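Local coordinates for protein malate dehydrogenase (Porphyromonas gingivalis, PDB 3FI9) that probably catalyses the reversible, NAD-dependent oxidation of malate to oxaloacetate, at residues Gly152-Arg157 with Thr176-Gly181; Arg157-Leu162 with Ser171-Thr176; Phe189-Lys194 with Glu297-Ala302. One frame throughout, in Å; residues are numbered along the deposited sequence.

Contact 1. Residues Gly152-Arg157 with Thr176-Gly181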
loop_
_atom_site.group_PDB
_atom_site.type_symbol
_atom_site.label_atom_id
_atom_site.label_comp_id
_atom_site.label_asym_id
_atom_site.label_seq_id
_atom_site.Cartn_x
_atom_site.Cartn_y
_atom_site.Cartn_z
ATOM N N GLY A 152 -0.484 -14.889 -10.853
ATOM C CA GLY A 152 -0.577 -15.658 -9.574
ATOM C C GLY A 152 -1.920 -15.476 -8.839
ATOM O O GLY A 152 -2.247 -16.215 -7.889
ATOM N N LEU A 153 -2.679 -14.454 -9.224
ATOM C CA LEU A 153 -3.939 -14.144 -8.503
ATOM C C LEU A 153 -4.950 -15.273 -8.581
ATOM O O LEU A 153 -5.741 -15.425 -7.659
ATOM C CB LEU A 153 -4.592 -12.815 -8.945
ATOM C CG LEU A 153 -3.822 -11.504 -8.653
ATOM C CD1 LEU A 153 -4.720 -10.253 -8.874
ATOM C CD2 LEU A 153 -3.228 -11.443 -7.227
ATOM N N ASP A 154 -4.955 -16.046 -9.660
ATOM C CA ASP A 154 -5.892 -17.181 -9.726
ATOM C C ASP A 154 -5.511 -18.184 -8.615
ATOM O O ASP A 154 -6.386 -18.773 -7.966
ATOM C CB ASP A 154 -5.870 -17.871 -11.120
ATOM C CG ASP A 154 -6.782 -17.160 -12.168
ATOM O OD1 ASP A 154 -7.545 -16.236 -11.823
ATOM O OD2 ASP A 154 -6.726 -17.526 -13.362
ATOM N N SER A 155 -4.208 -18.347 -8.391
ATOM C CA SER A 155 -3.731 -19.262 -7.359
ATOM C C SER A 155 -3.979 -18.771 -5.909
ATOM O O SER A 155 -4.339 -19.568 -5.035
ATOM C CB SER A 155 -2.255 -19.606 -7.586
ATOM O OG SER A 155 -2.062 -20.323 -8.809
ATOM N N THR A 156 -3.824 -17.469 -5.651
ATOM C CA THR A 156 -4.053 -16.929 -4.289
ATOM C C THR A 156 -5.548 -16.881 -4.029
ATOM O O THR A 156 -6.000 -17.112 -2.899
ATOM C CB THR A 156 -3.428 -15.511 -4.090
ATOM O OG1 THR A 156 -4.046 -14.555 -4.985
ATOM C CG2 THR A 156 -1.947 -15.567 -4.362
ATOM N N ARG A 157 -6.322 -16.653 -5.078
ATOM C CA ARG A 157 -7.769 -16.635 -4.905
ATOM C C ARG A 157 -8.244 -18.080 -4.648
ATOM O O ARG A 157 -9.061 -18.335 -3.774
ATOM C CB ARG A 157 -8.431 -16.034 -6.123
ATOM C CG ARG A 157 -8.225 -14.522 -6.184
ATOM C CD ARG A 157 -8.835 -13.922 -7.501
ATOM N NE ARG A 157 -8.602 -12.483 -7.526
ATOM C CZ ARG A 157 -8.716 -11.724 -8.619
ATOM N NH1 ARG A 157 -9.062 -12.259 -9.774
ATOM N NH2 ARG A 157 -8.490 -10.420 -8.556
ATOM N N THR A 176 -1.528 -24.267 -3.856
ATOM C CA THR A 176 -2.689 -24.176 -4.741
ATOM C C THR A 176 -2.160 -23.610 -6.051
ATOM O O THR A 176 -1.395 -22.624 -6.051
ATOM C CB THR A 176 -3.720 -23.180 -4.218
ATOM O OG1 THR A 176 -3.015 -22.100 -3.600
ATOM C CG2 THR A 176 -4.631 -23.801 -3.188
ATOM N N ARG A 177 -2.557 -24.213 -7.158
ATOM C CA ARG A 177 -1.965 -23.866 -8.440
ATOM C C ARG A 177 -2.996 -23.872 -9.548
ATOM O O ARG A 177 -3.747 -24.828 -9.673
ATOM C CB ARG A 177 -0.840 -24.854 -8.820
ATOM C CG ARG A 177 0.373 -24.720 -7.994
ATOM C CD ARG A 177 1.007 -23.375 -8.203
ATOM N NE ARG A 177 2.301 -23.331 -7.552
ATOM C CZ ARG A 177 2.520 -22.828 -6.341
ATOM N NH1 ARG A 177 1.531 -22.307 -5.633
ATOM N NH2 ARG A 177 3.750 -22.856 -5.838
ATOM N N THR A 178 -3.053 -22.782 -10.326
ATOM C CA THR A 178 -3.701 -22.824 -11.621
ATOM C C THR A 178 -2.619 -22.495 -12.665
ATOM O O THR A 178 -1.771 -21.628 -12.442
ATOM C CB THR A 178 -4.886 -21.826 -11.773
ATOM O OG1 THR A 178 -4.373 -20.498 -11.927
ATOM C CG2 THR A 178 -5.830 -21.821 -10.531
ATOM N N TYR A 179 -2.703 -23.122 -13.834
ATOM C CA TYR A 179 -1.804 -22.841 -14.939
ATOM C C TYR A 179 -2.589 -22.489 -16.213
ATOM O O TYR A 179 -3.848 -22.534 -16.243
ATOM C CB TYR A 179 -0.889 -24.058 -15.199
ATOM C CG TYR A 179 -0.072 -24.482 -14.002
ATOM C CD1 TYR A 179 0.847 -23.618 -13.411
ATOM C CD2 TYR A 179 -0.209 -25.756 -13.478
ATOM C CE1 TYR A 179 1.580 -24.025 -12.293
ATOM C CE2 TYR A 179 0.522 -26.170 -12.399
ATOM C CZ TYR A 179 1.402 -25.299 -11.804
ATOM O OH TYR A 179 2.139 -25.745 -10.740
ATOM N N GLY A 180 -1.854 -22.092 -17.253
ATOM C CA GLY A 180 -2.479 -21.755 -18.561
ATOM C C GLY A 180 -2.886 -20.304 -18.709
ATOM O O GLY A 180 -2.049 -19.416 -18.574
ATOM N N GLY A 181 -4.174 -20.077 -18.966
ATOM C CA GLY A 181 -4.735 -18.722 -19.135
ATOM C C GLY A 181 -5.300 -18.302 -17.800
ATOM O O GLY A 181 -5.071 -18.980 -16.798
HETATM O O HOH W 1 -4.717 -18.992 -14.000
HETATM O O HOH W 2 -2.233 -18.679 -10.828
#
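Ser155 and Asp154, on the first turn of helix 153-166, face Thr178, which opens strand 178-180 of the hairpin with strand 186-188, and Thr176 just before it, in the alpha/beta C-terminal domain of the lactate/malate dehydrogenase fold. Ser155 OG accepts the backbone N-H of Thr178 over 3.1 Å, and the N-H points at it within 17° of straight. OG stands beside its own backbone N, anti to the carbonyl carbon (chi1 -64°), which turns it to the N-H of Thr178. At the backbone of the same serine, Thr176 OG1 donates to Ser155 O at 3.2 Å, from above the carbonyl plane. Serine suits this place because it is small enough for the backbones to come within 5.0 Å, CA of Ser155 to CA of Arg177, yet still supplies a hydroxyl as acceptor.

Asp154 and Thr178 cross at about a right angle, with Asp154 CB 3.1 Å from Thr178 OG1. Two waters use that hydroxyl in opposite senses: OG1 donates to one, which in turn donates to Asp154 OD2 (2.6 Å) and Gly181 O, and accepts from the other, which also bonds Ser155 OG. Gly183 N also donates to Asp154 OD2, and the aspartate side chain packs on His182, the predicted proton acceptor. This is consistent with the aspartate-histidine pair of the family, the waters and Thr178 forming a second shell behind it. Arg157, predicted to bind substrate, rides on the same helix and packs on His56 of the second subunit.

On Arg177, just before the strand, NE forms a salt bridge with Glu278, while NH1 folds back to donate to Thr176 O at 3.0 Å, with that oxygen lying nearly in the guanidinium plane.

Contact 2. Residues Arg157-Leu162 with Ser171-Thr176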
loop_
_atom_site.group_PDB
_atom_site.type_symbol
_atom_site.label_atom_id
_atom_site.label_comp_id
_atom_site.label_asym_id
_atom_site.label_seq_id
_atom_site.Cartn_x
_atom_site.Cartn_y
_atom_site.Cartn_z
ATOM N N ARG A 157 -6.322 -16.653 -5.078
ATOM C CA ARG A 157 -7.769 -16.635 -4.905
ATOM C C ARG A 157 -8.244 -18.080 -4.648
ATOM O O ARG A 157 -9.061 -18.335 -3.774
ATOM C CB ARG A 157 -8.431 -16.034 -6.123
ATOM C CG ARG A 157 -8.225 -14.522 -6.184
ATOM C CD ARG A 157 -8.835 -13.922 -7.501
ATOM N NE ARG A 157 -8.602 -12.483 -7.526
ATOM C CZ ARG A 157 -8.716 -11.724 -8.619
ATOM N NH1 ARG A 157 -9.062 -12.259 -9.774
ATOM N NH2 ARG A 157 -8.490 -10.420 -8.556
ATOM N N LEU A 158 -7.690 -19.035 -5.369
ATOM C CA LEU A 158 -8.052 -20.429 -5.062
ATOM C C LEU A 158 -7.698 -20.790 -3.614
ATOM O O LEU A 158 -8.473 -21.446 -2.914
ATOM C CB LEU A 158 -7.431 -21.399 -6.062
ATOM C CG LEU A 158 -7.690 -22.899 -5.846
ATOM C CD1 LEU A 158 -9.143 -23.224 -6.026
ATOM C CD2 LEU A 158 -6.888 -23.715 -6.886
ATOM N N GLN A 159 -6.524 -20.364 -3.170
ATOM C CA GLN A 159 -6.120 -20.593 -1.782
ATOM C C GLN A 159 -7.109 -19.976 -0.811
ATOM O O GLN A 159 -7.551 -20.623 0.155
ATOM C CB GLN A 159 -4.700 -20.064 -1.516
ATOM C CG GLN A 159 -4.180 -20.394 -0.091
ATOM C CD GLN A 159 -2.906 -19.641 0.256
ATOM O OE1 GLN A 159 -2.850 -18.416 0.090
ATOM N NE2 GLN A 159 -1.886 -20.355 0.749
ATOM N N SER A 160 -7.460 -18.724 -1.053
ATOM C CA SER A 160 -8.408 -18.044 -0.185
ATOM C C SER A 160 -9.785 -18.731 -0.136
ATOM O O SER A 160 -10.344 -18.985 0.938
ATOM C CB SER A 160 -8.568 -16.599 -0.650
ATOM O OG SER A 160 -9.560 -15.933 0.120
ATOM N N GLU A 161 -10.318 -19.041 -1.305
ATOM C CA GLU A 161 -11.632 -19.660 -1.396
ATOM C C GLU A 161 -11.653 -21.026 -0.716
ATOM O O GLU A 161 -12.601 -21.319 -0.006
ATOM C CB GLU A 161 -12.133 -19.719 -2.852
ATOM C CG GLU A 161 -12.370 -18.335 -3.542
ATOM C CD GLU A 161 -13.477 -17.506 -2.910
ATOM O OE1 GLU A 161 -14.496 -18.061 -2.438
ATOM O OE2 GLU A 161 -13.342 -16.272 -2.900
ATOM N N LEU A 162 -10.587 -21.832 -0.866
ATOM C CA LEU A 162 -10.442 -23.102 -0.114
ATOM C C LEU A 162 -10.355 -22.908 1.398
ATOM O O LEU A 162 -11.014 -23.640 2.171
ATOM C CB LEU A 162 -9.241 -23.905 -0.605
ATOM C CG LEU A 162 -9.482 -24.665 -1.932
ATOM C CD1 LEU A 162 -8.146 -25.019 -2.541
ATOM C CD2 LEU A 162 -10.334 -25.944 -1.694
ATOM N N SER A 171 -3.052 -19.738 5.106
ATOM C CA SER A 171 -1.706 -20.285 4.863
ATOM C C SER A 171 -1.664 -21.788 5.023
ATOM O O SER A 171 -0.711 -22.416 4.610
ATOM C CB SER A 171 -0.716 -19.709 5.902
ATOM O OG SER A 171 0.030 -18.668 5.334
ATOM N N LEU A 172 -2.704 -22.361 5.613
ATOM C CA LEU A 172 -2.747 -23.816 5.819
ATOM C C LEU A 172 -3.178 -24.566 4.563
ATOM O O LEU A 172 -3.106 -25.791 4.505
ATOM C CB LEU A 172 -3.685 -24.149 6.961
ATOM C CG LEU A 172 -3.390 -23.369 8.263
ATOM C CD1 LEU A 172 -4.390 -23.750 9.378
ATOM C CD2 LEU A 172 -1.973 -23.659 8.685
ATOM N N VAL A 173 -3.630 -23.832 3.556
ATOM C CA VAL A 173 -3.922 -24.450 2.249
ATOM C C VAL A 173 -2.638 -24.234 1.411
ATOM O O VAL A 173 -2.311 -23.111 1.054
ATOM C CB VAL A 173 -5.151 -23.797 1.572
ATOM C CG1 VAL A 173 -5.447 -24.462 0.221
ATOM C CG2 VAL A 173 -6.372 -23.895 2.451
ATOM N N THR A 174 -1.912 -25.290 1.101
ATOM C CA THR A 174 -0.586 -25.084 0.579
ATOM C C THR A 174 -0.544 -25.481 -0.887
ATOM O O THR A 174 -1.307 -26.339 -1.312
ATOM C CB THR A 174 0.442 -25.863 1.429
ATOM O OG1 THR A 174 0.050 -27.245 1.494
ATOM C CG2 THR A 174 0.443 -25.281 2.859
ATOM N N ASN A 175 0.310 -24.813 -1.671
ATOM C CA ASN A 175 0.567 -25.234 -3.058
ATOM C C ASN A 175 -0.670 -25.279 -3.960
ATOM O O ASN A 175 -0.818 -26.207 -4.789
ATOM C CB ASN A 175 1.249 -26.605 -3.089
ATOM C CG ASN A 175 2.205 -26.753 -4.266
ATOM O OD1 ASN A 175 2.751 -25.769 -4.739
ATOM N ND2 ASN A 175 2.392 -27.978 -4.756
ATOM N N THR A 176 -1.528 -24.267 -3.856
ATOM C CA THR A 176 -2.689 -24.176 -4.741
ATOM C C THR A 176 -2.160 -23.610 -6.051
ATOM O O THR A 176 -1.395 -22.624 -6.051
ATOM C CB THR A 176 -3.720 -23.180 -4.218
ATOM O OG1 THR A 176 -3.015 -22.100 -3.600
ATOM C CG2 THR A 176 -4.631 -23.801 -3.188
#
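Gln159 NE2 donates to the backbone O of Val173 over 2.8 Å, the shortest polar contact between helix residues 157-162 and residues 171-176. The bond is nearly straight at 175°; the oxygen lies in the plane of the amide, and the donor sits nearly along the C=O axis. Gln159 CG stands anti to the backbone N (chi1 -175°), and the chain is extended beyond it; it runs past Val173 in the opposite direction, CG 3.9 Å from Val173 CB. The other end of the amide is used as well, since OE1 accepts from Gln170 NE2. Glutamine thus suits a buried place where an acceptor and a donor must both be met.

Beside the amide the packing turns apolar. Leu162 crosses Val173 at about a right angle, with CD1 3.9 Å from Val173 CG1, and the same CD1 touches Thr176 CG2 at 3.8 Å. That methyl also lies 4.2 Å from Leu158 CG, so the threonine turns its carbon branch toward the two leucines. Leu158 and Leu162 pack in addition on Leu217 of helix 211-222. At the far end, Ser171 OG accepts a hydrogen bond from Gly61 N of the second subunit.

The arrangement joins helix 153-166 to strand 173-174, an outer strand, within this chain, of the small three-stranded antiparallel sheet in the alpha/beta C-terminal domain of the lactate/malate dehydrogenase fold.

Contact 3. Residues Phe189-Lys194 with Glu297-Ala302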
loop_
_atom_site.group_PDB
_atom_site.type_symbol
_atom_site.label_atom_id
_atom_site.label_comp_id
_atom_site.label_asym_id
_atom_site.label_seq_id
_atom_site.Cartn_x
_atom_site.Cartn_y
_atom_site.Cartn_z
ATOM N N PHE A 189 -4.927 -27.173 -11.254
ATOM C CA PHE A 189 -4.197 -28.417 -10.978
ATOM C C PHE A 189 -4.374 -28.814 -9.519
ATOM O O PHE A 189 -3.454 -28.691 -8.709
ATOM C CB PHE A 189 -2.702 -28.279 -11.318
ATOM C CG PHE A 189 -2.406 -28.516 -12.760
ATOM C CD1 PHE A 189 -3.140 -27.827 -13.748
ATOM C CD2 PHE A 189 -1.394 -29.383 -13.146
ATOM C CE1 PHE A 189 -2.873 -28.039 -15.134
ATOM C CE2 PHE A 189 -1.098 -29.588 -14.535
ATOM C CZ PHE A 189 -1.839 -28.905 -15.519
ATOM N N ALA A 190 -5.567 -29.287 -9.181
ATOM C CA ALA A 190 -5.857 -29.641 -7.760
ATOM C C ALA A 190 -4.918 -30.711 -7.184
ATOM O O ALA A 190 -4.696 -30.814 -5.963
ATOM C CB ALA A 190 -7.322 -30.071 -7.625
ATOM N N SER A 191 -4.360 -31.549 -8.038
ATOM C CA SER A 191 -3.407 -32.509 -7.526
ATOM C C SER A 191 -2.189 -31.875 -6.791
ATOM O O SER A 191 -1.504 -32.569 -6.063
ATOM C CB SER A 191 -2.892 -33.405 -8.664
ATOM O OG SER A 191 -1.997 -32.671 -9.470
ATOM N N THR A 192 -1.912 -30.582 -6.967
ATOM C CA THR A 192 -0.753 -29.975 -6.315
ATOM C C THR A 192 -1.031 -29.587 -4.862
ATOM O O THR A 192 -0.104 -29.366 -4.103
ATOM C CB THR A 192 -0.270 -28.656 -7.021
ATOM O OG1 THR A 192 -1.221 -27.617 -6.803
ATOM C CG2 THR A 192 -0.052 -28.835 -8.528
ATOM N N ALA A 193 -2.290 -29.430 -4.497
ATOM C CA ALA A 193 -2.635 -28.743 -3.250
ATOM C C ALA A 193 -2.921 -29.656 -2.050
ATOM O O ALA A 193 -3.392 -30.770 -2.199
ATOM C CB ALA A 193 -3.788 -27.815 -3.435
ATOM N N LYS A 194 -2.668 -29.123 -0.857
ATOM C CA LYS A 194 -3.066 -29.782 0.389
ATOM C C LYS A 194 -3.839 -28.826 1.261
ATOM O O LYS A 194 -3.560 -27.629 1.279
ATOM C CB LYS A 194 -1.826 -30.193 1.163
ATOM C CG LYS A 194 -1.170 -31.427 0.642
ATOM C CD LYS A 194 0.182 -31.635 1.323
ATOM C CE LYS A 194 0.791 -32.931 0.787
ATOM N NZ LYS A 194 1.773 -33.497 1.765
ATOM N N GLU A 297 -2.326 -36.678 -16.033
ATOM C CA GLU A 297 -2.688 -36.599 -17.447
ATOM C C GLU A 297 -3.940 -35.791 -17.699
ATOM O O GLU A 297 -3.997 -35.030 -18.663
ATOM C CB GLU A 297 -2.858 -37.990 -18.053
ATOM C CG GLU A 297 -3.136 -37.963 -19.562
ATOM C CD GLU A 297 -3.000 -39.366 -20.146
ATOM O OE1 GLU A 297 -2.912 -40.329 -19.356
ATOM O OE2 GLU A 297 -2.998 -39.514 -21.368
ATOM N N ALA A 298 -4.968 -35.985 -16.882
ATOM C CA ALA A 298 -6.185 -35.200 -17.026
ATOM C C ALA A 298 -5.969 -33.690 -16.881
ATOM O O ALA A 298 -6.549 -32.897 -17.633
ATOM C CB ALA A 298 -7.273 -35.685 -16.047
ATOM N N GLU A 299 -5.167 -33.288 -15.900
ATOM C CA GLU A 299 -4.883 -31.858 -15.728
ATOM C C GLU A 299 -4.119 -31.315 -16.933
ATOM O O GLU A 299 -4.412 -30.223 -17.408
ATOM C CB GLU A 299 -4.098 -31.650 -14.439
ATOM C CG GLU A 299 -4.935 -31.989 -13.228
ATOM C CD GLU A 299 -4.134 -32.019 -11.939
ATOM O OE1 GLU A 299 -2.926 -32.319 -11.962
ATOM O OE2 GLU A 299 -4.737 -31.774 -10.890
ATOM N N ARG A 300 -3.140 -32.077 -17.433
ATOM C CA ARG A 300 -2.403 -31.631 -18.637
ATOM C C ARG A 300 -3.340 -31.458 -19.836
ATOM O O ARG A 300 -3.150 -30.564 -20.681
ATOM C CB ARG A 300 -1.238 -32.573 -18.948
ATOM C CG ARG A 300 -0.129 -32.433 -17.895
ATOM C CD ARG A 300 1.116 -33.172 -18.298
ATOM N NE ARG A 300 0.956 -34.626 -18.345
ATOM C CZ ARG A 300 1.049 -35.442 -17.307
ATOM N NH1 ARG A 300 1.297 -34.971 -16.083
ATOM N NH2 ARG A 300 0.916 -36.750 -17.499
ATOM N N ALA A 301 -4.386 -32.279 -19.896
ATOM C CA ALA A 301 -5.376 -32.105 -20.992
ATOM C C ALA A 301 -6.185 -30.830 -20.821
ATOM O O ALA A 301 -6.586 -30.174 -21.797
ATOM C CB ALA A 301 -6.285 -33.347 -21.100
ATOM N N ALA A 302 -6.476 -30.480 -19.572
ATOM C CA ALA A 302 -7.173 -29.236 -19.315
ATOM C C ALA A 302 -6.263 -28.065 -19.702
ATOM O O ALA A 302 -6.720 -27.075 -20.281
ATOM C CB ALA A 302 -7.571 -29.150 -17.804
HETATM O O HOH W 3 -7.316 -30.720 -10.790
#
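The ring of Phe189 carries Glu299 on one face: CB of the glutamate lies 3.5 Å from the ring centroid and 8° off the normal, a CH-pi contact over the centre. This pins the start of helix 297-319 to the short 3-10 turn 190-192, which follows strand 186-188 of the hairpin in the alpha/beta C-terminal domain of the lactate/malate dehydrogenase fold. The carboxylate stacks on the same ring, its plane 29° from that of the ring, with Glu299 OE1 3.5 Å from Phe189 CD2. Tyr179 meets Phe189 in an edge-to-face ring pair. A flat aromatic suits the place, giving a broad surface to the methylene part of a residue whose tip is polar.

Glu299 reaches across by an extended chain, its CG beside the backbone N (chi1 -66°), and both oxygens bond to Ser191. OE2 accepts the backbone N-H at 2.9 Å, and OE1 accepts the hydroxyl OG at 2.7 Å. Each oxygen uses its syn lone pair, so the carboxylate grips one serine in two places and is fixed in rotation. Serine can answer with both an N-H and a hydroxyl, and a glutamate is long enough to reach them from the helix.

Behind this shell, the N-H of Glu299 itself bonds Asn296 OD1, and Arg300 NH1 donates to Leu294 O; Phe189 packs on Leu294. Nearer the turn, Ala190 N comes close to Glu299 OE2 at a poor angle, and a water joins them instead, accepting from Ala190 N and donating to OE2, each at 2.8 Å.

Overall arrangement
All three contacts lie in the alpha/beta C-terminal domain, on the same side of the chain's centre. Contacts 1 and 2 are buried and share helix 153-166, with contact 2 nested inside the chain loop closed by contact 1; both also touch the second subunit. Contact 1, beside the predicted active site, is chiefly polar and hydrated, whereas contact 2, farther from that site, combines one side-chain amide hydrogen bond with leucine and valine packing. Contact 3 is a surface contact away from the annotated sites, where one carboxylate does most of the bonding. It meets the others through the hairpin, where Arg177 O pairs with Phe189 N, and through the strand pairing of Thr174 with Lys194.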